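Local coordinates for protein anaerobically-induced outer membrane porin OprE (PDB 4FRX) that probably acts as a porin, a beta-barrel channel of the outer membrane of Pseudomonas aeruginosa through which small solutes pass, at residues 359-365 with 380-386. Numbering follows the deposited sequence.
Sequences TFNTIYL and WERDISL. With C8E ((hydroxyethyloxy)tri(ethyloxy)octane), chain E.
Asp383 O is gripped by two donors from the facing strand, both tilted from the carbonyl plane: Thr362 OG1 at 2.7 Å and the backbone N of Ile363 at 3.1 Å. The first bond is set by the threonine's side-chain torsion, which turns OG1 anti to the backbone N (chi1 -173°), leaning across to strand 380-386. The hydroxyl thus finds an acceptor within the sheet, on the face that also carries Phe360, Tyr364, Arg382, Ile384 and Leu386. Around it the strands run antiparallel, hydrogen-bonded at Asn361–Ser385, Ile363–Asp383 and Leu365–Glu381. Phe360 leans across to Ile384, Phe360 CZ lying 3.9 Å from Ile384 CG2, while Leu386 CD1 approaches the edge of the same ring. One ring face receives the detergent molecule, with C8E C8 at 3.6 Å from Phe360 CD1, consistent with an outward, membrane-facing surface. Further along, Arg382 NH2 (3.4 Å) and Trp380 CE3 (3.7 Å) reach Tyr364 CE1 obliquely from opposite sides of the ring plane. Ring and guanidinium planes are only 19° apart; the two aromatic planes are near parallel but slid apart, with little overlap. The other face is mixed, with Ile363 and Leu365 among Asn361, Asp383, Ser385 and Glu381. A water bonded to Thr359 OG1 also lies in hydrogen-bonding range of Asn361 OD1 and Ser385 O, and Ser385 OG is bonded to Lys403. Ile363 CG2 lies alongside Asp383 CB. Glu381 OE2 and Asp383 OD1 are 2.6 Å apart, so one acid probably holds a proton; both carboxyl groups accept loop backbone N-H groups, Gln330 for Asp383, Ile331 and Gly332 for Glu381. The pair is a hairpin in the antiparallel barrel wall of the OprD family, with strand 340-349 bonded along the far edge of 358-370 and strand 399-409 along that of 377-389.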
loop_
_atom_site.group_PDB
_atom_site.type_symbol
_atom_site.label_atom_id
_atom_site.label_comp_id
_atom_site.label_asym_id
_atom_site.label_seq_id
_atom_site.Cartn_x
_atom_site.Cartn_y
_atom_site.Cartn_z
ATOM N N THR A 359 -20.068 -5.613 8.158
ATOM C CA THR A 359 -20.050 -4.480 7.232
ATOM C C THR A 359 -20.036 -4.950 5.774
ATOM O O THR A 359 -19.528 -6.026 5.454
ATOM C CB THR A 359 -18.809 -3.575 7.454
ATOM O OG1 THR A 359 -17.620 -4.353 7.296
ATOM C CG2 THR A 359 -18.812 -2.938 8.842
ATOM N N PHE A 360 -20.604 -4.141 4.892
ATOM C CA PHE A 360 -20.514 -4.399 3.457
ATOM C C PHE A 360 -19.994 -3.170 2.746
ATOM O O PHE A 360 -20.422 -2.056 3.029
ATOM C CB PHE A 360 -21.876 -4.785 2.870
ATOM C CG PHE A 360 -21.851 -4.961 1.381
ATOM C CD1 PHE A 360 -21.379 -6.138 0.822
ATOM C CD2 PHE A 360 -22.295 -3.950 0.537
ATOM C CE1 PHE A 360 -21.344 -6.298 -0.559
ATOM C CE2 PHE A 360 -22.265 -4.104 -0.842
ATOM C CZ PHE A 360 -21.794 -5.276 -1.391
ATOM N N ASN A 361 -19.080 -3.367 1.799
ATOM C CA ASN A 361 -18.636 -2.262 0.965
ATOM C C ASN A 361 -18.537 -2.659 -0.503
ATOM O O ASN A 361 -18.228 -3.810 -0.827
ATOM C CB ASN A 361 -17.292 -1.721 1.458
ATOM C CG ASN A 361 -17.398 -1.085 2.824
ATOM O OD1 ASN A 361 -17.215 -1.744 3.850
ATOM N ND2 ASN A 361 -17.707 0.202 2.847
ATOM N N THR A 362 -18.813 -1.712 -1.389
ATOM C CA THR A 362 -18.588 -1.962 -2.806
ATOM C C THR A 362 -18.108 -0.707 -3.521
ATOM O O THR A 362 -18.394 0.409 -3.109
ATOM C CB THR A 362 -19.827 -2.538 -3.493
ATOM O OG1 THR A 362 -19.492 -2.921 -4.834
ATOM C CG2 THR A 362 -20.970 -1.509 -3.513
ATOM N N ILE A 363 -17.356 -0.900 -4.599
ATOM C CA ILE A 363 -16.867 0.228 -5.366
ATOM C C ILE A 363 -16.861 -0.185 -6.825
ATOM O O ILE A 363 -16.572 -1.340 -7.173
ATOM C CB ILE A 363 -15.455 0.650 -4.921
ATOM C CG1 ILE A 363 -14.903 1.760 -5.836
ATOM C CG2 ILE A 363 -14.516 -0.564 -4.907
ATOM C CD1 ILE A 363 -13.623 2.387 -5.327
ATOM N N TYR A 364 -17.248 0.738 -7.680
ATOM C CA TYR A 364 -17.175 0.483 -9.103
ATOM C C TYR A 364 -16.287 1.565 -9.669
ATOM O O TYR A 364 -16.459 2.735 -9.324
ATOM C CB TYR A 364 -18.570 0.560 -9.723
ATOM C CG TYR A 364 -18.525 0.401 -11.221
ATOM C CD1 TYR A 364 -18.479 -0.860 -11.802
ATOM C CD2 TYR A 364 -18.496 1.517 -12.055
ATOM C CE1 TYR A 364 -18.421 -1.007 -13.174
ATOM C CE2 TYR A 364 -18.431 1.378 -13.422
ATOM C CZ TYR A 364 -18.395 0.121 -13.976
ATOM O OH TYR A 364 -18.336 -0.008 -15.343
ATOM N N LEU A 365 -15.337 1.189 -10.527
ATOM C CA LEU A 365 -14.450 2.166 -11.160
ATOM C C LEU A 365 -14.428 1.996 -12.678
ATOM O O LEU A 365 -14.462 0.877 -13.192
ATOM C CB LEU A 365 -13.013 2.057 -10.625
ATOM C CG LEU A 365 -12.771 2.036 -9.121
ATOM C CD1 LEU A 365 -12.816 0.587 -8.626
ATOM C CD2 LEU A 365 -11.444 2.688 -8.758
ATOM N N TRP A 380 -12.579 -1.361 -16.446
ATOM C CA TRP A 380 -13.443 -1.142 -15.300
ATOM C C TRP A 380 -13.266 -2.241 -14.282
ATOM O O TRP A 380 -12.826 -3.334 -14.616
ATOM C CB TRP A 380 -14.916 -1.013 -15.720
ATOM C CG TRP A 380 -15.529 -2.230 -16.369
ATOM C CD1 TRP A 380 -15.684 -2.455 -17.709
ATOM C CD2 TRP A 380 -16.103 -3.364 -15.704
ATOM N NE1 TRP A 380 -16.306 -3.661 -17.916
ATOM C CE2 TRP A 380 -16.572 -4.241 -16.703
ATOM C CE3 TRP A 380 -16.246 -3.733 -14.360
ATOM C CZ2 TRP A 380 -17.190 -5.454 -16.402
ATOM C CZ3 TRP A 380 -16.856 -4.943 -14.063
ATOM C CH2 TRP A 380 -17.316 -5.788 -15.081
ATOM N N GLU A 381 -13.572 -1.923 -13.028
ATOM C CA GLU A 381 -13.499 -2.906 -11.960
ATOM C C GLU A 381 -14.664 -2.731 -10.985
ATOM O O GLU A 381 -15.076 -1.609 -10.681
ATOM C CB GLU A 381 -12.145 -2.825 -11.213
ATOM C CG GLU A 381 -12.024 -3.849 -10.045
ATOM C CD GLU A 381 -10.588 -4.081 -9.554
ATOM O OE1 GLU A 381 -9.624 -3.829 -10.304
ATOM O OE2 GLU A 381 -10.420 -4.527 -8.402
ATOM N N ARG A 382 -15.205 -3.843 -10.510
ATOM C CA ARG A 382 -16.189 -3.798 -9.437
ATOM C C ARG A 382 -15.686 -4.677 -8.302
ATOM O O ARG A 382 -15.418 -5.872 -8.513
ATOM C CB ARG A 382 -17.559 -4.307 -9.932
ATOM C CG ARG A 382 -18.648 -4.353 -8.851
ATOM C CD ARG A 382 -20.017 -4.741 -9.451
ATOM N NE ARG A 382 -20.395 -3.895 -10.574
ATOM C CZ ARG A 382 -20.343 -4.349 -11.826
ATOM N NH1 ARG A 382 -19.939 -5.605 -12.047
ATOM N NH2 ARG A 382 -20.680 -3.593 -12.866
ATOM N N ASP A 383 -15.534 -4.087 -7.117
ATOM C CA ASP A 383 -15.104 -4.831 -5.934
ATOM C C ASP A 383 -16.229 -4.870 -4.919
ATOM O O ASP A 383 -17.022 -3.947 -4.841
ATOM C CB ASP A 383 -13.919 -4.159 -5.222
ATOM C CG ASP A 383 -12.646 -4.189 -6.022
ATOM O OD1 ASP A 383 -12.633 -4.800 -7.097
ATOM O OD2 ASP A 383 -11.649 -3.593 -5.557
ATOM N N ILE A 384 -16.270 -5.938 -4.136
ATOM C CA ILE A 384 -17.088 -5.976 -2.928
ATOM C C ILE A 384 -16.241 -6.525 -1.792
ATOM O O ILE A 384 -15.314 -7.323 -2.002
ATOM C CB ILE A 384 -18.372 -6.836 -3.095
ATOM C CG1 ILE A 384 -18.025 -8.294 -3.405
ATOM C CG2 ILE A 384 -19.280 -6.264 -4.187
ATOM C CD1 ILE A 384 -17.996 -9.195 -2.184
ATOM N N SER A 385 -16.558 -6.093 -0.585
ATOM C CA SER A 385 -15.942 -6.656 0.592
ATOM C C SER A 385 -17.037 -6.820 1.619
ATOM O O SER A 385 -17.717 -5.860 1.973
ATOM C CB SER A 385 -14.829 -5.745 1.117
ATOM O OG SER A 385 -14.159 -6.352 2.219
ATOM N N LEU A 386 -17.230 -8.061 2.053
ATOM C CA LEU A 386 -18.153 -8.389 3.126
ATOM C C LEU A 386 -17.308 -8.897 4.285
ATOM O O LEU A 386 -16.523 -9.825 4.117
ATOM C CB LEU A 386 -19.110 -9.491 2.663
ATOM C CG LEU A 386 -20.143 -9.990 3.676
ATOM C CD1 LEU A 386 -21.127 -8.881 4.031
ATOM C CD2 LEU A 386 -20.876 -11.203 3.121
HETATM C C1 C8E E . -30.454 -1.706 3.747
HETATM C C2 C8E E . -28.931 -1.699 3.801
HETATM C C3 C8E E . -28.361 -3.065 3.425
HETATM C C4 C8E E . -27.112 -2.910 2.566
HETATM C C5 C8E E . -27.060 -3.969 1.477
HETATM C C6 C8E E . -26.035 -5.038 1.841
HETATM C C7 C8E E . -26.130 -6.254 0.926
HETATM C C8 C8E E . -24.817 -7.016 0.944
HETATM O O9 C8E E . -25.054 -8.401 1.020
HETATM C C10 C8E E . -24.839 -9.045 -0.212
HETATM C C11 C8E E . -24.227 -10.417 0.044
HETATM O O HOH W 1 -16.851 -4.517 4.473
#